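Local coordinates for ABC transporter periplasmic peptide-binding protein (Pseudoalteromonas, PDB 4QFL), which binds dipeptides such as Ala-Phe in the periplasm and probably delivers them to an ABC transporter for uptake, at residues I353-P356 against Q357-K360; A366-E369 against K370-M374; N388-K391 against M392-M396. All blocks are in the same frame, centred on the assembly; numbering follows the deposited sequence.

Contact 1 of 3, residues I353-P356 against Q357-K360; sequences IFDP and QLAK
The carboxylate of Asp355 is set against the first turn of helix 356-363, with its CG 3.6 Å from Leu358 CB and the two side chains crossing at about a right angle. One oxygen faces the backbone: OD1 is 3.4 Å from Leu358 N, a weak capping bond but a fairly straight one, with an angle of 155° at the hydrogen. The other, OD2, lies against the methylene, 3.9 Å from Leu358 CB. The second flat group, the Phe354 ring, takes Pro356 CD over one face, 3.8 Å above the plane and displaced toward the rim, while Asp318, in a neighbouring loop, touches the Phe354 side chain.

Asp355 can reach forward because its CG is anti to the backbone N (chi1 -167°), which carries the carboxylate alongside its own carbonyl and over the next residues. A water donates to OD1 at 2.6 Å and accepts from Gln357 N, so two amides of the first turn are served by one oxygen, directly or through solvent. The helical bonding proper starts with Ala359 N to Asp355 O at 3.1 Å, in the carbonyl plane, and continues with Lys360 N to Pro356 O. The negative charge is likely to be favoured beside this end of the helix dipole. Such is the classic N-cap: an aspartate before the first turn, followed by a proline at N1, where no amide hydrogen is needed.

Contact 2 of 3, residues A366-E369 against K370-M374; sequences AGYE and KGFDM
Aromatic packing dominates where Tyr368 meets Phe372 in an edge-to-face (T-shaped) pair, the ring centroids 4.9 Å apart and the planes at 82°. Phe372 supplies the edge: its CD2 stands over one face of Tyr368 and comes within 3.4 Å of Tyr368 CG. The same edge of Phe372 has Tyr368 CB in its plane. Phe372 can turn back in this way because its CG sits between backbone N and carbonyl carbon (chi1 49°), the crowded position. Phe372 also packs on Leu313 of helix 307-314 and on Val405 of a loop. With an alanine at Tyr368, the CD2 edge of Phe372 would probably lose the aromatic face it leans on, leaving that ring freer to turn.

Backbone bonding defines the bend. Tyr368 is the centre of an inverse gamma turn, closed by a weak 2.7 Å bond from Glu369 N to Gly367 O, and residues 368-371 then form a tight turn that brings the chain from helix 356-363 into strand 373-378. The closing bond from Gly371 N to Tyr368 O is weak and its geometry doubtful. Gly371 has a positive phi of 56°, a value that favours glycine.

Among the polar groups, Gly371 O lies in the plane of the Tyr368 ring, at its edge, 3.6 Å from CD2. Glu369 and Lys370 carry opposite charges, but OE1 and NZ stay 4.7 Å apart, not in contact.

Contact 3 of 3, residues N388-K391 against M392-M396; sequences NARK and MAELM
Arg390 and Glu394 lie one turn apart along the same side of the first turns of helix 389-401, the helix of a beta-alpha-beta unit whose strands are 373-378 and 406-410. Their salt bridge is long, 3.9 Å from NH1 to OE2, and the guanidinium and carboxylate planes are turned 56° apart. Arg390 reaches it with a chi1 of -115°, well off the staggered values, and a bend at chi2; its CD passes 3.7 Å from the same OE2. The stronger partner of the guanidinium is elsewhere: NE forms a salt bridge with Glu411. Glu394 has CG beside the backbone N, which lays the start of its side chain over the preceding turn, CG being 3.3 Å from Arg390 O, and the extended chain then runs back along that turn, bringing OE2 to Arg390.

Lys391 and Leu395 repeat the one-turn spacing with apolar groups. Lys391 CG, anti to the backbone N (chi1 176°), comes within 4.1 Å of Leu395 CD1 as the two side chains cross obliquely. Leu395 also packs on Lys321 and Ala325 of helix 319-325. The end of the Met392 side chain leads away from the first turn, and the side chain packs on Ile322 of that same helix, whereas Ala389 and Ala393 are small enough to lie close on strand 373-378. Four backbone bonds tie the turn together, from Met392 N to Asn388 O through Leu395 N to Lys391 O. Asn388 caps the helix with its side chain: Lys391 N donates to OD1 at 3.0 Å, a nearly straight bond at the hydrogen although the nitrogen stands well above the amide plane.

Contacts 1 and 3 solve the same problem, the start of a helix, with different caps: an aspartate with a weak side-chain bond and a water at the surface, and a neutral asparagine with a firmer bond where the helix is partly buried. Contact 2 is also superficial but belongs to a turn, so aromatic packing takes the place of helical bonding. Contacts 1 and 2 are directly joined, since Lys360 NZ probably donates to Glu369 O at 3.1 Å. Contact 3 stands apart, its nearest atoms about 8 Å from contact 2, yet strand 373-378, which contact 2 enters, is the one on which its alanines pack.

Contact 1 of 3, residues I353-P356 against Q357-K360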
ATOM      1  N   ILE A 353      10.644 -26.462   1.778  1.00 31.14           N
ATOM      2  CA  ILE A 353      10.793 -26.751   3.196  1.00 32.33           C
ATOM      3  C   ILE A 353      12.185 -26.391   3.673  1.00 33.25           C
ATOM      4  O   ILE A 353      13.160 -26.556   2.947  1.00 33.19           O
ATOM      5  CB  ILE A 353      10.520 -28.216   3.516  1.00 34.81           C
ATOM      6  CG1 ILE A 353       9.079 -28.557   3.166  1.00 38.85           C
ATOM      7  CG2 ILE A 353      10.751 -28.487   4.984  1.00 35.93           C
ATOM      8  CD1 ILE A 353       8.688 -29.947   3.581  1.00 45.42           C
ATOM      9  N   PHE A 354      12.274 -25.881   4.894  1.00 34.25           N
ATOM     10  CA  PHE A 354      13.561 -25.605   5.501  1.00 28.36           C
ATOM     11  C   PHE A 354      14.379 -26.898   5.575  1.00 31.52           C
ATOM     12  O   PHE A 354      14.004 -27.847   6.262  1.00 32.70           O
ATOM     13  CB  PHE A 354      13.367 -24.996   6.888  1.00 28.48           C
ATOM     14  CG  PHE A 354      14.621 -24.913   7.685  1.00 26.18           C
ATOM     15  CD1 PHE A 354      15.742 -24.298   7.168  1.00 27.34           C
ATOM     16  CD2 PHE A 354      14.678 -25.441   8.963  1.00 28.51           C
ATOM     17  CE1 PHE A 354      16.903 -24.221   7.899  1.00 29.00           C
ATOM     18  CE2 PHE A 354      15.841 -25.370   9.700  1.00 29.90           C
ATOM     19  CZ  PHE A 354      16.955 -24.755   9.165  1.00 31.75           C
ATOM     20  N   ASP A 355      15.487 -26.930   4.845  1.00 30.59           N
ATOM     21  CA  ASP A 355      16.355 -28.095   4.791  1.00 30.05           C
ATOM     22  C   ASP A 355      17.742 -27.645   4.361  1.00 31.96           C
ATOM     23  O   ASP A 355      18.022 -27.566   3.169  1.00 31.02           O
ATOM     24  CB  ASP A 355      15.804 -29.113   3.802  1.00 31.22           C
ATOM     25  CG  ASP A 355      16.466 -30.458   3.932  1.00 33.96           C
ATOM     26  OD1 ASP A 355      17.624 -30.503   4.396  1.00 36.26           O
ATOM     27  OD2 ASP A 355      15.828 -31.470   3.580  1.00 35.70           O
ATOM     28  N   PRO A 356      18.611 -27.332   5.337  1.00 34.75           N
ATOM     29  CA  PRO A 356      19.912 -26.709   5.068  1.00 30.27           C
ATOM     30  C   PRO A 356      20.840 -27.593   4.249  1.00 34.25           C
ATOM     31  O   PRO A 356      21.629 -27.073   3.458  1.00 35.68           O
ATOM     32  CB  PRO A 356      20.495 -26.492   6.468  1.00 34.63           C
ATOM     33  CG  PRO A 356      19.324 -26.537   7.391  1.00 31.22           C
ATOM     34  CD  PRO A 356      18.389 -27.523   6.782  1.00 32.41           C
ATOM     35  N   GLN A 357      20.753 -28.907   4.434  1.00 35.88           N
ATOM     36  CA  GLN A 357      21.591 -29.842   3.680  1.00 38.45           C
ATOM     37  C   GLN A 357      21.167 -29.897   2.208  1.00 38.94           C
ATOM     38  O   GLN A 357      21.991 -30.052   1.310  1.00 39.04           O
ATOM     39  CB  GLN A 357      21.524 -31.238   4.303  1.00 42.11           C
ATOM     40  CG  GLN A 357      22.564 -32.214   3.762  1.00 45.89           C
ATOM     41  CD  GLN A 357      22.177 -33.676   3.976  1.00 48.43           C
ATOM     42  OE1 GLN A 357      23.024 -34.575   3.893  1.00 42.65           O
ATOM     43  NE2 GLN A 357      20.891 -33.918   4.240  1.00 47.46           N
ATOM     44  N   LEU A 358      19.868 -29.769   1.972  1.00 38.96           N
ATOM     45  CA  LEU A 358      19.333 -29.740   0.623  1.00 36.69           C
ATOM     46  C   LEU A 358      19.741 -28.444  -0.078  1.00 38.84           C
ATOM     47  O   LEU A 358      20.016 -28.432  -1.279  1.00 38.19           O
ATOM     48  CB  LEU A 358      17.811 -29.854   0.676  1.00 37.30           C
ATOM     49  CG  LEU A 358      17.077 -30.323  -0.578  1.00 36.27           C
ATOM     50  CD1 LEU A 358      15.647 -29.820  -0.550  1.00 36.57           C
ATOM     51  CD2 LEU A 358      17.768 -29.858  -1.836  1.00 39.51           C
ATOM     52  N   ALA A 359      19.771 -27.350   0.677  1.00 36.90           N
ATOM     53  CA  ALA A 359      20.167 -26.052   0.142  1.00 36.26           C
ATOM     54  C   ALA A 359      21.616 -26.077  -0.345  1.00 37.80           C
ATOM     55  O   ALA A 359      21.943 -25.575  -1.428  1.00 36.16           O
ATOM     56  CB  ALA A 359      19.988 -24.985   1.205  1.00 32.61           C
ATOM     57  N   LYS A 360      22.480 -26.657   0.480  1.00 41.31           N
ATOM     58  CA  LYS A 360      23.877 -26.859   0.133  1.00 38.16           C
ATOM     59  C   LYS A 360      23.978 -27.747  -1.102  1.00 41.37           C
ATOM     60  O   LYS A 360      24.720 -27.457  -2.040  1.00 41.49           O
ATOM     61  CB  LYS A 360      24.609 -27.508   1.305  1.00 36.55           C
ATOM     62  CG  LYS A 360      26.081 -27.748   1.049  1.00 42.56           C
ATOM     63  CD  LYS A 360      26.797 -26.439   0.738  1.00 43.61           C
ATOM     64  CE  LYS A 360      28.310 -26.582   0.822  1.00 41.05           C
ATOM     65  NZ  LYS A 360      28.992 -25.260   0.740  1.00 38.72           N
TER
HETATM   66  O   HOH W   1      19.195 -31.090   6.332  1.00 39.96           O

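Contact 2 of 3, residues A366-E369 against K370-M374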
ATOM      1  N   ALA A 366      24.819 -25.667  -9.046  1.00 39.98           N
ATOM      2  CA  ALA A 366      24.308 -24.405  -9.525  1.00 40.39           C
ATOM      3  C   ALA A 366      25.412 -23.528 -10.116  1.00 38.73           C
ATOM      4  O   ALA A 366      25.108 -22.608 -10.871  1.00 36.75           O
ATOM      5  CB  ALA A 366      23.575 -23.665  -8.404  1.00 39.63           C
ATOM      6  N   GLY A 367      26.684 -23.791  -9.802  1.00 37.26           N
ATOM      7  CA  GLY A 367      27.133 -24.868  -8.941  1.00 37.85           C
ATOM      8  C   GLY A 367      28.035 -24.288  -7.880  1.00 43.85           C
ATOM      9  O   GLY A 367      29.182 -24.716  -7.697  1.00 43.66           O
ATOM     10  N   TYR A 368      27.486 -23.296  -7.184  1.00 46.67           N
ATOM     11  CA  TYR A 368      28.206 -22.470  -6.224  1.00 44.08           C
ATOM     12  C   TYR A 368      28.634 -23.226  -4.973  1.00 43.98           C
ATOM     13  O   TYR A 368      28.046 -23.059  -3.902  1.00 45.52           O
ATOM     14  CB  TYR A 368      27.331 -21.276  -5.843  1.00 37.51           C
ATOM     15  CG  TYR A 368      27.304 -20.205  -6.907  1.00 37.00           C
ATOM     16  CD1 TYR A 368      26.385 -20.246  -7.959  1.00 32.51           C
ATOM     17  CD2 TYR A 368      28.211 -19.151  -6.866  1.00 35.35           C
ATOM     18  CE1 TYR A 368      26.374 -19.246  -8.940  1.00 27.83           C
ATOM     19  CE2 TYR A 368      28.208 -18.154  -7.824  1.00 32.10           C
ATOM     20  CZ  TYR A 368      27.297 -18.199  -8.862  1.00 30.67           C
ATOM     21  OH  TYR A 368      27.337 -17.179  -9.798  1.00 29.57           O
ATOM     22  N   GLU A 369      29.673 -24.043  -5.115  1.00 42.03           N
ATOM     23  CA  GLU A 369      30.172 -24.837  -4.001  1.00 42.29           C
ATOM     24  C   GLU A 369      30.754 -23.953  -2.898  1.00 43.30           C
ATOM     25  O   GLU A 369      30.341 -24.041  -1.740  1.00 45.27           O
ATOM     26  CB  GLU A 369      31.199 -25.860  -4.487  1.00 42.73           C
ATOM     27  CG  GLU A 369      30.740 -26.671  -5.685  1.00 40.39           C
ATOM     28  CD  GLU A 369      31.723 -27.764  -6.063  1.00 42.34           C
ATOM     29  OE1 GLU A 369      32.478 -28.219  -5.173  1.00 38.75           O
ATOM     30  OE2 GLU A 369      31.741 -28.164  -7.254  1.00 41.85           O
ATOM     31  N   LYS A 370      31.708 -23.101  -3.255  1.00 42.36           N
ATOM     32  CA  LYS A 370      32.245 -22.140  -2.306  1.00 41.39           C
ATOM     33  C   LYS A 370      31.200 -21.070  -2.067  1.00 41.36           C
ATOM     34  O   LYS A 370      31.466 -20.062  -1.410  1.00 40.75           O
ATOM     35  CB  LYS A 370      33.532 -21.506  -2.837  1.00 44.00           C
ATOM     36  CG  LYS A 370      34.796 -21.840  -2.039  1.00 44.18           C
ATOM     37  CD  LYS A 370      35.299 -23.253  -2.322  1.00 43.62           C
ATOM     38  CE  LYS A 370      34.470 -24.314  -1.602  1.00 47.87           C
ATOM     39  NZ  LYS A 370      34.875 -25.701  -1.984  1.00 52.36           N
ATOM     40  N   GLY A 371      30.008 -21.296  -2.613  1.00 43.03           N
ATOM     41  CA  GLY A 371      28.918 -20.346  -2.497  1.00 42.47           C
ATOM     42  C   GLY A 371      29.300 -18.970  -3.010  1.00 39.13           C
ATOM     43  O   GLY A 371      30.195 -18.834  -3.843  1.00 39.45           O
ATOM     44  N   PHE A 372      28.626 -17.945  -2.498  1.00 36.24           N
ATOM     45  CA  PHE A 372      28.828 -16.586  -2.980  1.00 33.50           C
ATOM     46  C   PHE A 372      28.447 -15.568  -1.922  1.00 30.29           C
ATOM     47  O   PHE A 372      28.023 -15.927  -0.829  1.00 30.30           O
ATOM     48  CB  PHE A 372      27.990 -16.342  -4.241  1.00 33.28           C
ATOM     49  CG  PHE A 372      26.557 -16.772  -4.103  1.00 31.40           C
ATOM     50  CD1 PHE A 372      25.622 -15.938  -3.510  1.00 30.87           C
ATOM     51  CD2 PHE A 372      26.146 -18.017  -4.559  1.00 31.04           C
ATOM     52  CE1 PHE A 372      24.306 -16.336  -3.376  1.00 28.63           C
ATOM     53  CE2 PHE A 372      24.830 -18.422  -4.428  1.00 32.02           C
ATOM     54  CZ  PHE A 372      23.906 -17.580  -3.835  1.00 29.71           C
ATOM     55  N   ASP A 373      28.607 -14.296  -2.269  1.00 28.42           N
ATOM     56  CA  ASP A 373      28.139 -13.185  -1.453  1.00 28.71           C
ATOM     57  C   ASP A 373      26.817 -12.636  -1.998  1.00 28.98           C
ATOM     58  O   ASP A 373      26.567 -12.672  -3.201  1.00 26.40           O
ATOM     59  CB  ASP A 373      29.174 -12.062  -1.450  1.00 29.48           C
ATOM     60  CG  ASP A 373      30.409 -12.402  -0.641  1.00 32.57           C
ATOM     61  OD1 ASP A 373      30.572 -13.580  -0.255  1.00 33.17           O
ATOM     62  OD2 ASP A 373      31.214 -11.481  -0.390  1.00 33.78           O
ATOM     63  N   MET A 374      25.973 -12.115  -1.114  1.00 25.96           N
ATOM     64  CA  MET A 374      24.779 -11.421  -1.563  1.00 23.43           C
ATOM     65  C   MET A 374      24.346 -10.390  -0.540  1.00 24.69           C
ATOM     66  O   MET A 374      24.728 -10.461   0.634  1.00 24.27           O
ATOM     67  CB  MET A 374      23.635 -12.403  -1.794  1.00 23.46           C
ATOM     68  CG  MET A 374      23.142 -13.094  -0.534  1.00 22.95           C
ATOM     69  SD  MET A 374      21.781 -14.208  -0.890  1.00 23.89           S
ATOM     70  CE  MET A 374      20.572 -13.063  -1.566  1.00 19.61           C
TER

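Contact 3 of 3, residues N388-K391 against M392-M396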
ATOM      1  N   ASN A 388       9.919  -6.584  11.951  1.00 17.27           N
ATOM      2  CA  ASN A 388      11.348  -6.355  12.166  1.00 18.33           C
ATOM      3  C   ASN A 388      12.216  -6.930  11.051  1.00 18.59           C
ATOM      4  O   ASN A 388      12.817  -7.998  11.213  1.00 19.37           O
ATOM      5  CB  ASN A 388      11.781  -6.924  13.525  1.00 18.22           C
ATOM      6  CG  ASN A 388      13.112  -6.360  14.007  1.00 21.58           C
ATOM      7  OD1 ASN A 388      13.897  -5.806  13.228  1.00 19.34           O
ATOM      8  ND2 ASN A 388      13.372  -6.502  15.298  1.00 20.87           N
ATOM      9  N   ALA A 389      12.287  -6.221   9.927  1.00 16.92           N
ATOM     10  CA  ALA A 389      13.023  -6.715   8.768  1.00 16.14           C
ATOM     11  C   ALA A 389      14.492  -6.915   9.109  1.00 18.04           C
ATOM     12  O   ALA A 389      15.128  -7.836   8.606  1.00 18.52           O
ATOM     13  CB  ALA A 389      12.879  -5.759   7.603  1.00 17.61           C
ATOM     14  N   ARG A 390      15.014  -6.053   9.980  1.00 18.54           N
ATOM     15  CA  ARG A 390      16.413  -6.102  10.407  1.00 19.24           C
ATOM     16  C   ARG A 390      16.698  -7.405  11.115  1.00 20.21           C
ATOM     17  O   ARG A 390      17.632  -8.113  10.763  1.00 21.32           O
ATOM     18  CB  ARG A 390      16.696  -4.973  11.385  1.00 22.23           C
ATOM     19  CG  ARG A 390      17.675  -3.939  10.908  1.00 27.70           C
ATOM     20  CD  ARG A 390      19.132  -4.374  11.035  1.00 31.00           C
ATOM     21  NE  ARG A 390      19.997  -3.302  10.532  1.00 33.53           N
ATOM     22  CZ  ARG A 390      21.259  -3.451  10.134  1.00 33.83           C
ATOM     23  NH1 ARG A 390      21.847  -4.640  10.176  1.00 31.46           N
ATOM     24  NH2 ARG A 390      21.932  -2.400   9.688  1.00 29.84           N
ATOM     25  N   LYS A 391      15.906  -7.693  12.146  1.00 19.62           N
ATOM     26  CA  LYS A 391      16.026  -8.941  12.893  1.00 21.58           C
ATOM     27  C   LYS A 391      15.878 -10.131  11.953  1.00 20.52           C
ATOM     28  O   LYS A 391      16.637 -11.099  12.030  1.00 22.12           O
ATOM     29  CB  LYS A 391      14.958  -8.999  13.978  1.00 18.92           C
ATOM     30  CG  LYS A 391      14.902 -10.280  14.779  1.00 23.41           C
ATOM     31  CD  LYS A 391      16.091 -10.424  15.705  1.00 29.90           C
ATOM     32  CE  LYS A 391      15.858 -11.520  16.757  1.00 31.22           C
ATOM     33  NZ  LYS A 391      17.121 -12.218  17.201  1.00 31.17           N
ATOM     34  N   MET A 392      14.897 -10.061  11.060  1.00 20.15           N
ATOM     35  CA  MET A 392      14.701 -11.125  10.090  1.00 17.75           C
ATOM     36  C   MET A 392      15.925 -11.306   9.195  1.00 19.98           C
ATOM     37  O   MET A 392      16.316 -12.431   8.897  1.00 23.59           O
ATOM     38  CB  MET A 392      13.470 -10.862   9.231  1.00 16.98           C
ATOM     39  CG  MET A 392      13.145 -12.010   8.309  1.00 17.29           C
ATOM     40  SD  MET A 392      11.640 -11.753   7.366  1.00 20.47           S
ATOM     41  CE  MET A 392      10.435 -11.546   8.675  1.00 19.77           C
ATOM     42  N   ALA A 393      16.520 -10.206   8.758  1.00 17.64           N
ATOM     43  CA  ALA A 393      17.683 -10.274   7.881  1.00 18.63           C
ATOM     44  C   ALA A 393      18.899 -10.852   8.610  1.00 21.95           C
ATOM     45  O   ALA A 393      19.711 -11.568   8.019  1.00 21.34           O
ATOM     46  CB  ALA A 393      18.002  -8.892   7.296  1.00 19.77           C
ATOM     47  N   GLU A 394      19.017 -10.543   9.896  1.00 20.86           N
ATOM     48  CA  GLU A 394      20.086 -11.105  10.705  1.00 22.83           C
ATOM     49  C   GLU A 394      19.902 -12.612  10.917  1.00 24.01           C
ATOM     50  O   GLU A 394      20.869 -13.371  10.890  1.00 26.44           O
ATOM     51  CB  GLU A 394      20.201 -10.367  12.041  1.00 24.80           C
ATOM     52  CG  GLU A 394      20.655  -8.919  11.887  1.00 26.33           C
ATOM     53  CD  GLU A 394      20.432  -8.080  13.142  1.00 25.83           C
ATOM     54  OE1 GLU A 394      19.833  -8.575  14.122  1.00 24.74           O
ATOM     55  OE2 GLU A 394      20.860  -6.912  13.138  1.00 29.48           O
ATOM     56  N   LEU A 395      18.668 -13.052  11.120  1.00 21.75           N
ATOM     57  CA  LEU A 395      18.426 -14.478  11.254  1.00 22.76           C
ATOM     58  C   LEU A 395      18.789 -15.203   9.961  1.00 26.21           C
ATOM     59  O   LEU A 395      19.404 -16.272   9.984  1.00 25.79           O
ATOM     60  CB  LEU A 395      16.978 -14.754  11.649  1.00 21.82           C
ATOM     61  CG  LEU A 395      16.654 -14.444  13.116  1.00 23.15           C
ATOM     62  CD1 LEU A 395      15.184 -14.122  13.297  1.00 22.50           C
ATOM     63  CD2 LEU A 395      17.081 -15.587  14.040  1.00 23.82           C
ATOM     64  N   MET A 396      18.418 -14.615   8.829  1.00 23.31           N
ATOM     65  CA  MET A 396      18.707 -15.225   7.531  1.00 27.14           C
ATOM     66  C   MET A 396      20.204 -15.217   7.227  1.00 24.09           C
ATOM     67  O   MET A 396      20.728 -16.151   6.624  1.00 23.46           O
ATOM     68  CB  MET A 396      17.929 -14.520   6.424  1.00 25.85           C
ATOM     69  CG  MET A 396      16.428 -14.686   6.534  1.00 24.23           C
ATOM     70  SD  MET A 396      15.586 -13.545   5.430  1.00 25.86           S
ATOM     71  CE  MET A 396      14.452 -14.662   4.617  1.00 26.39           C
TER